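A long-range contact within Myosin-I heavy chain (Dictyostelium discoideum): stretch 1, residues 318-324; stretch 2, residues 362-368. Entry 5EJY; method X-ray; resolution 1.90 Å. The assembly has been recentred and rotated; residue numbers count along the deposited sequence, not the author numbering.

Stretch 1, residues 318-324: LFNDLFN
Stretch 2 362-368: RGKYFTT

No direct hydrogen bond joins the modelled atoms of these two stretches; the contact rests on two phenylalanine rings packed against a loop backbone, with a single water supplying the polar link. About 250 Å² is buried, counting both sides, and Phe323 contributes by far the largest share.

Stretch 1 starts within a helix that begins earlier in the chain and passes into loop by Phe323. Leu322 N bonds to Leu318 O at 2.8 Å, after which the turns tighten: Phe323 N lies 3.2 Å from Asn320 O, with a weak bond of the same length to Phe319 O, and Asn324 N reaches Asp321 O at 2.9 Å. Phe323 (phi/psi -96/2°) has left the helix, and Asn324 (-96/119°) is extended, its CA-to-CB bond pointing away from the contact.

Stretch 2 has no regular helix or strand until Thr368. Its loop is closed by Gly363 N to Phe366 O at 2.8 Å. Gly363 adopts 86/-12°, where a CB would be jammed against the preceding carbonyl O, so glycine suits this turn. Lys364 (-102/-54°), Tyr365 (-117/-21°) and Phe366 (-151/171°) follow, all with CA-to-CB bonds directed away, leaving their backbone to meet the rings.

Phe323 points toward this loop, with chi1 at -95°, between wells, and chi2 at 30°. Its ring edge meets the backbone, CZ lying 3.6 Å from Tyr365 O and CE2 3.5 Å from Phe366 N. Over one face sits the methyl of Thr367, whose CG2 is 4.3 Å from the centroid of the Phe323 ring and 23° off its normal, a CH-pi contact. The same CG2 is 3.7 Å from Phe323 O. These two residues set the register, with Phe323 CA and Thr367 CA 6.5 Å apart. Thr367 (-90/157°, chi1 p at 56°) serves two roles: its methyl packs on the ring, while its hydroxyl caps a backbone N just past the stretch, at the start of the next helix.

One helical turn before Phe323, buried Phe319 also points toward the loop. Its t rotamer (chi1 -180°, chi2 103°) brings CZ to 3.4 Å from Lys364 O, an oblique approach to the ring.

At the exposed margin, Asn320 (chi1 m at -67°, chi2 -28°) has a sideways CA-to-CB bond, but its end comes nearer the loop. The water donates to both Asn320 OD1, at 3.2 Å, and Gly363 O, at 2.7 Å, spanning the 4.4 Å between Asn320 OD1 and Gly363 O.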

# COMPACT_ATOMS: atom_id res chain seq x y z
N LEU A 318 -2.04 1.39 -21.32
CA LEU A 318 -1.10 1.57 -22.43
C LEU A 318 -1.38 2.86 -23.20
O LEU A 318 -0.45 3.60 -23.53
CB LEU A 318 -1.16 0.37 -23.36
CG LEU A 318 -0.23 0.39 -24.58
CD1 LEU A 318 1.23 0.64 -24.19
CD2 LEU A 318 -0.38 -0.94 -25.29
N PHE A 319 -2.65 3.11 -23.50
CA PHE A 319 -3.04 4.35 -24.16
C PHE A 319 -2.51 5.54 -23.37
O PHE A 319 -1.90 6.45 -23.94
CB PHE A 319 -4.56 4.44 -24.25
CG PHE A 319 -5.07 5.69 -24.92
CD1 PHE A 319 -5.53 5.64 -26.23
CD2 PHE A 319 -5.10 6.90 -24.24
CE1 PHE A 319 -6.01 6.78 -26.85
CE2 PHE A 319 -5.57 8.04 -24.86
CZ PHE A 319 -6.03 7.99 -26.17
N ASN A 320 -2.75 5.54 -22.07
CA ASN A 320 -2.29 6.64 -21.22
C ASN A 320 -0.77 6.74 -21.17
O ASN A 320 -0.22 7.85 -21.16
CB ASN A 320 -2.86 6.52 -19.81
CG ASN A 320 -4.36 6.73 -19.78
OD1 ASN A 320 -4.91 7.44 -20.63
ND2 ASN A 320 -5.03 6.11 -18.81
N ASP A 321 -0.08 5.61 -21.15
CA ASP A 321 1.37 5.65 -21.15
C ASP A 321 1.90 6.21 -22.49
O ASP A 321 2.89 6.92 -22.51
CB ASP A 321 1.97 4.27 -20.88
CG ASP A 321 1.87 3.86 -19.41
OD1 ASP A 321 1.70 4.75 -18.55
OD2 ASP A 321 1.98 2.66 -19.12
N LEU A 322 1.23 5.88 -23.59
CA LEU A 322 1.69 6.36 -24.90
C LEU A 322 1.38 7.84 -25.10
O LEU A 322 1.84 8.45 -26.08
CB LEU A 322 1.13 5.48 -26.02
CG LEU A 322 1.63 4.04 -25.93
CD1 LEU A 322 1.07 3.16 -27.04
CD2 LEU A 322 3.17 4.03 -25.97
N PHE A 323 0.62 8.41 -24.17
CA PHE A 323 0.36 9.85 -24.14
C PHE A 323 1.34 10.55 -23.19
O PHE A 323 1.28 11.76 -22.99
CB PHE A 323 -1.09 10.16 -23.72
CG PHE A 323 -2.04 10.36 -24.89
CD1 PHE A 323 -1.84 9.71 -26.10
CD2 PHE A 323 -3.14 11.21 -24.77
CE1 PHE A 323 -2.71 9.90 -27.17
CE2 PHE A 323 -4.01 11.40 -25.83
CZ PHE A 323 -3.79 10.74 -27.04
N ASN A 324 2.24 9.76 -22.61
CA ASN A 324 3.25 10.26 -21.68
C ASN A 324 4.55 10.51 -22.45
O ASN A 324 5.10 9.58 -23.03
CB ASN A 324 3.47 9.20 -20.59
CG ASN A 324 4.45 9.64 -19.51
OD1 ASN A 324 5.36 10.43 -19.75
ND2 ASN A 324 4.27 9.11 -18.31
N ARG A 362 -7.80 17.32 -23.46
CA ARG A 362 -6.41 17.18 -23.05
C ARG A 362 -6.22 15.94 -22.18
O ARG A 362 -6.84 15.82 -21.12
CB ARG A 362 -5.93 18.43 -22.30
N GLY A 363 -5.37 15.03 -22.63
CA GLY A 363 -5.11 13.80 -21.89
C GLY A 363 -6.11 12.70 -22.21
O GLY A 363 -5.92 11.54 -21.85
N LYS A 364 -7.19 13.06 -22.90
CA LYS A 364 -8.20 12.09 -23.29
C LYS A 364 -8.05 11.70 -24.75
O LYS A 364 -7.95 10.52 -25.08
CB LYS A 364 -9.61 12.63 -23.03
CG LYS A 364 -9.87 13.03 -21.59
CD LYS A 364 -11.35 13.30 -21.36
N TYR A 365 -8.04 12.69 -25.64
CA TYR A 365 -8.02 12.41 -27.07
C TYR A 365 -6.75 12.94 -27.74
O TYR A 365 -6.37 12.48 -28.81
CB TYR A 365 -9.28 12.96 -27.75
CG TYR A 365 -10.56 12.61 -27.01
CD1 TYR A 365 -11.06 11.31 -27.03
CD2 TYR A 365 -11.24 13.56 -26.27
CE1 TYR A 365 -12.23 10.98 -26.34
CE2 TYR A 365 -12.40 13.24 -25.58
CZ TYR A 365 -12.88 11.95 -25.62
OH TYR A 365 -14.03 11.65 -24.93
N PHE A 366 -6.11 13.91 -27.09
CA PHE A 366 -4.79 14.37 -27.53
C PHE A 366 -3.98 14.90 -26.35
O PHE A 366 -4.50 15.06 -25.24
CB PHE A 366 -4.93 15.47 -28.59
CG PHE A 366 -5.94 16.51 -28.25
CD1 PHE A 366 -5.75 17.35 -27.17
CD2 PHE A 366 -7.10 16.65 -29.01
CE1 PHE A 366 -6.70 18.31 -26.84
CE2 PHE A 366 -8.04 17.60 -28.69
CZ PHE A 366 -7.84 18.44 -27.60
N THR A 367 -2.70 15.17 -26.61
CA THR A 367 -1.82 15.78 -25.62
C THR A 367 -1.86 17.30 -25.73
O THR A 367 -2.20 17.83 -26.79
CB THR A 367 -0.36 15.34 -25.84
OG1 THR A 367 0.03 15.66 -27.18
CG2 THR A 367 -0.22 13.84 -25.64
N THR A 368 -1.51 17.99 -24.65
CA THR A 368 -1.43 19.44 -24.66
C THR A 368 -0.56 19.90 -25.82
O THR A 368 -0.90 20.83 -26.54
CB THR A 368 -0.83 19.98 -23.35
OG1 THR A 368 -1.64 19.55 -22.25
O HOH W 1 -3.62 10.30 -21.14